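Local coordinates for protein mRNA interferase toxin YafQ (Escherichia coli, PDB 4MMG) that cleaves mRNA on the ribosome within lysine codons followed by G or A, as the toxin of the DinJ-YafQ pair, halting translation elongation and bringing on bacterial stasis, at residues A[36-41]-A[45-50]. The protein carries 1 engineered substitution. Numbering follows the deposited sequence.
Sequences MTLLIN and PLPAVY
In the RelE-type fold of YafQ, the last turn of helix 29-40 meets the connection that leads on to strand 53-54, and Leu38 of the helix makes most of the contact by reaching into a group formed by Leu46, Pro47 and Tyr50. The connection turns back on the helix within a few residues, with a cis peptide bond before Pro45, and then coils into a short 3-10 segment at 48-50, where Tyr50 N donates a hydrogen bond to Pro47 O. The packing between 36-41 and 45-50 is wholly apolar and modest, with 166 Å² buried over both sides.

Leu46 sends its CD2 methyl against the base of the Leu38 side chain, 3.9 Å from Leu38 CB, and the same methyl also lies 4.0 Å from Leu38 CD1. With CG of Leu38 set opposite its carbonyl carbon (chi1 -67°) and the chain extended beyond (chi2 177°), CD1 is carried out from the helix to the tyrosine. Pro47 adds the flank of its ring, CD lying 4.2 Å from Leu38 CD1; the same CD sits in the plane of the Tyr50 ring at its edge, while Val49 CG1 lies over one face, offset toward the rim. Leu39, one residue on, is buried and touches more lightly, CD2 to Leu46 CD1 at 4.4 Å. Its side chain also packs on Leu73 and Tyr75 of strand 71-77 and on Leu82 and Phe84 of strand 81-88, and Leu46 shares the Tyr75 contact, which ties the connection to the sheet beneath the helix. The side chains of Leu38 and Tyr50 cross at about a right angle, with Leu38 CD1 meeting the ring obliquely, 3.9 Å from Tyr50 CE2 and 4.1 Å from Tyr50 OH.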
loop_
_atom_site.group_PDB
_atom_site.type_symbol
_atom_site.label_atom_id
_atom_site.label_comp_id
_atom_site.label_asym_id
_atom_site.label_seq_id
_atom_site.Cartn_x
_atom_site.Cartn_y
_atom_site.Cartn_z
ATOM N N MET A 36 6.632 1.749 1.960
ATOM C CA MET A 36 6.613 0.403 2.522
ATOM C C MET A 36 7.528 0.278 3.736
ATOM O O MET A 36 7.166 -0.365 4.721
ATOM C CB MET A 36 7.001 -0.632 1.471
ATOM C CG MET A 36 6.007 -0.765 0.330
ATOM S SD MET A 36 6.590 -1.936 -0.920
ATOM C CE MET A 36 6.497 -3.450 -0.020
ATOM N N THR A 37 8.700 0.896 3.667
ATOM C CA THR A 37 9.649 0.825 4.777
ATOM C C THR A 37 9.098 1.504 6.038
ATOM O O THR A 37 9.270 0.998 7.154
ATOM C CB THR A 37 11.020 1.371 4.374
ATOM O OG1 THR A 37 11.542 0.575 3.298
ATOM C CG2 THR A 37 11.981 1.330 5.545
ATOM N N LEU A 38 8.415 2.632 5.872
ATOM C CA LEU A 38 7.802 3.294 7.023
ATOM C C LEU A 38 6.789 2.381 7.704
ATOM O O LEU A 38 6.769 2.258 8.926
ATOM C CB LEU A 38 7.132 4.601 6.595
ATOM C CG LEU A 38 8.065 5.714 6.104
ATOM C CD1 LEU A 38 7.237 6.914 5.654
ATOM C CD2 LEU A 38 9.075 6.130 7.177
ATOM N N LEU A 39 5.970 1.706 6.903
ATOM C CA LEU A 39 4.987 0.771 7.437
ATOM C C LEU A 39 5.652 -0.434 8.117
ATOM O O LEU A 39 5.292 -0.798 9.236
ATOM C CB LEU A 39 4.028 0.315 6.335
ATOM C CG LEU A 39 3.058 1.414 5.908
ATOM C CD1 LEU A 39 2.543 1.163 4.508
ATOM C CD2 LEU A 39 1.900 1.480 6.892
ATOM N N ILE A 40 6.626 -1.034 7.436
ATOM C CA ILE A 40 7.331 -2.198 7.975
ATOM C C ILE A 40 8.006 -1.859 9.303
ATOM O O ILE A 40 7.964 -2.657 10.244
ATOM C CB ILE A 40 8.364 -2.715 6.963
ATOM C CG1 ILE A 40 7.647 -3.436 5.818
ATOM C CG2 ILE A 40 9.389 -3.640 7.630
ATOM C CD1 ILE A 40 8.516 -3.651 4.592
ATOM N N ASN A 41 8.597 -0.667 9.387
ATOM C CA ASN A 41 9.308 -0.241 10.592
ATOM C C ASN A 41 8.405 0.319 11.691
ATOM O O ASN A 41 8.897 0.713 12.760
ATOM C CB ASN A 41 10.375 0.793 10.232
ATOM C CG ASN A 41 11.539 0.194 9.478
ATOM O OD1 ASN A 41 11.652 -1.025 9.357
ATOM N ND2 ASN A 41 12.420 1.049 8.974
ATOM N N PRO A 45 2.169 7.373 13.120
ATOM C CA PRO A 45 1.460 7.594 11.853
ATOM C C PRO A 45 2.303 8.138 10.704
ATOM O O PRO A 45 3.275 8.883 10.907
ATOM C CB PRO A 45 0.400 8.635 12.229
ATOM C CG PRO A 45 0.998 9.366 13.380
ATOM C CD PRO A 45 1.686 8.290 14.168
ATOM N N LEU A 46 1.905 7.750 9.490
ATOM C CA LEU A 46 2.505 8.242 8.263
ATOM C C LEU A 46 2.376 9.753 8.171
ATOM O O LEU A 46 1.423 10.341 8.708
ATOM C CB LEU A 46 1.804 7.607 7.063
ATOM C CG LEU A 46 2.030 6.116 6.842
ATOM C CD1 LEU A 46 1.139 5.657 5.691
ATOM C CD2 LEU A 46 3.491 5.863 6.513
ATOM N N PRO A 47 3.324 10.393 7.480
ATOM C CA PRO A 47 3.175 11.840 7.301
ATOM C C PRO A 47 1.993 12.176 6.388
ATOM O O PRO A 47 1.516 11.338 5.597
ATOM C CB PRO A 47 4.509 12.259 6.679
ATOM C CG PRO A 47 5.023 11.019 6.014
ATOM C CD PRO A 47 4.544 9.867 6.838
ATOM N N ALA A 48 1.530 13.418 6.510
ATOM C CA ALA A 48 0.307 13.867 5.866
ATOM C C ALA A 48 0.329 13.748 4.347
ATOM O O ALA A 48 -0.719 13.583 3.737
ATOM C CB ALA A 48 -0.001 15.314 6.285
ATOM N N VAL A 49 1.512 13.833 3.737
ATOM C CA VAL A 49 1.625 13.817 2.275
ATOM C C VAL A 49 1.015 12.549 1.662
ATOM O O VAL A 49 0.558 12.567 0.517
ATOM C CB VAL A 49 3.090 14.006 1.818
ATOM C CG1 VAL A 49 3.957 12.812 2.204
ATOM C CG2 VAL A 49 3.168 14.284 0.319
ATOM N N TYR A 50 0.970 11.461 2.430
ATOM C CA TYR A 50 0.396 10.220 1.912
ATOM C C TYR A 50 -1.132 10.172 1.932
ATOM O O TYR A 50 -1.719 9.270 1.338
ATOM C CB TYR A 50 0.964 9.008 2.665
ATOM C CG TYR A 50 2.442 8.778 2.430
ATOM C CD1 TYR A 50 2.911 8.423 1.170
ATOM C CD2 TYR A 50 3.362 8.896 3.466
ATOM C CE1 TYR A 50 4.256 8.212 0.941
ATOM C CE2 TYR A 50 4.713 8.687 3.249
ATOM C CZ TYR A 50 5.150 8.332 1.986
ATOM O OH TYR A 50 6.493 8.113 1.775
#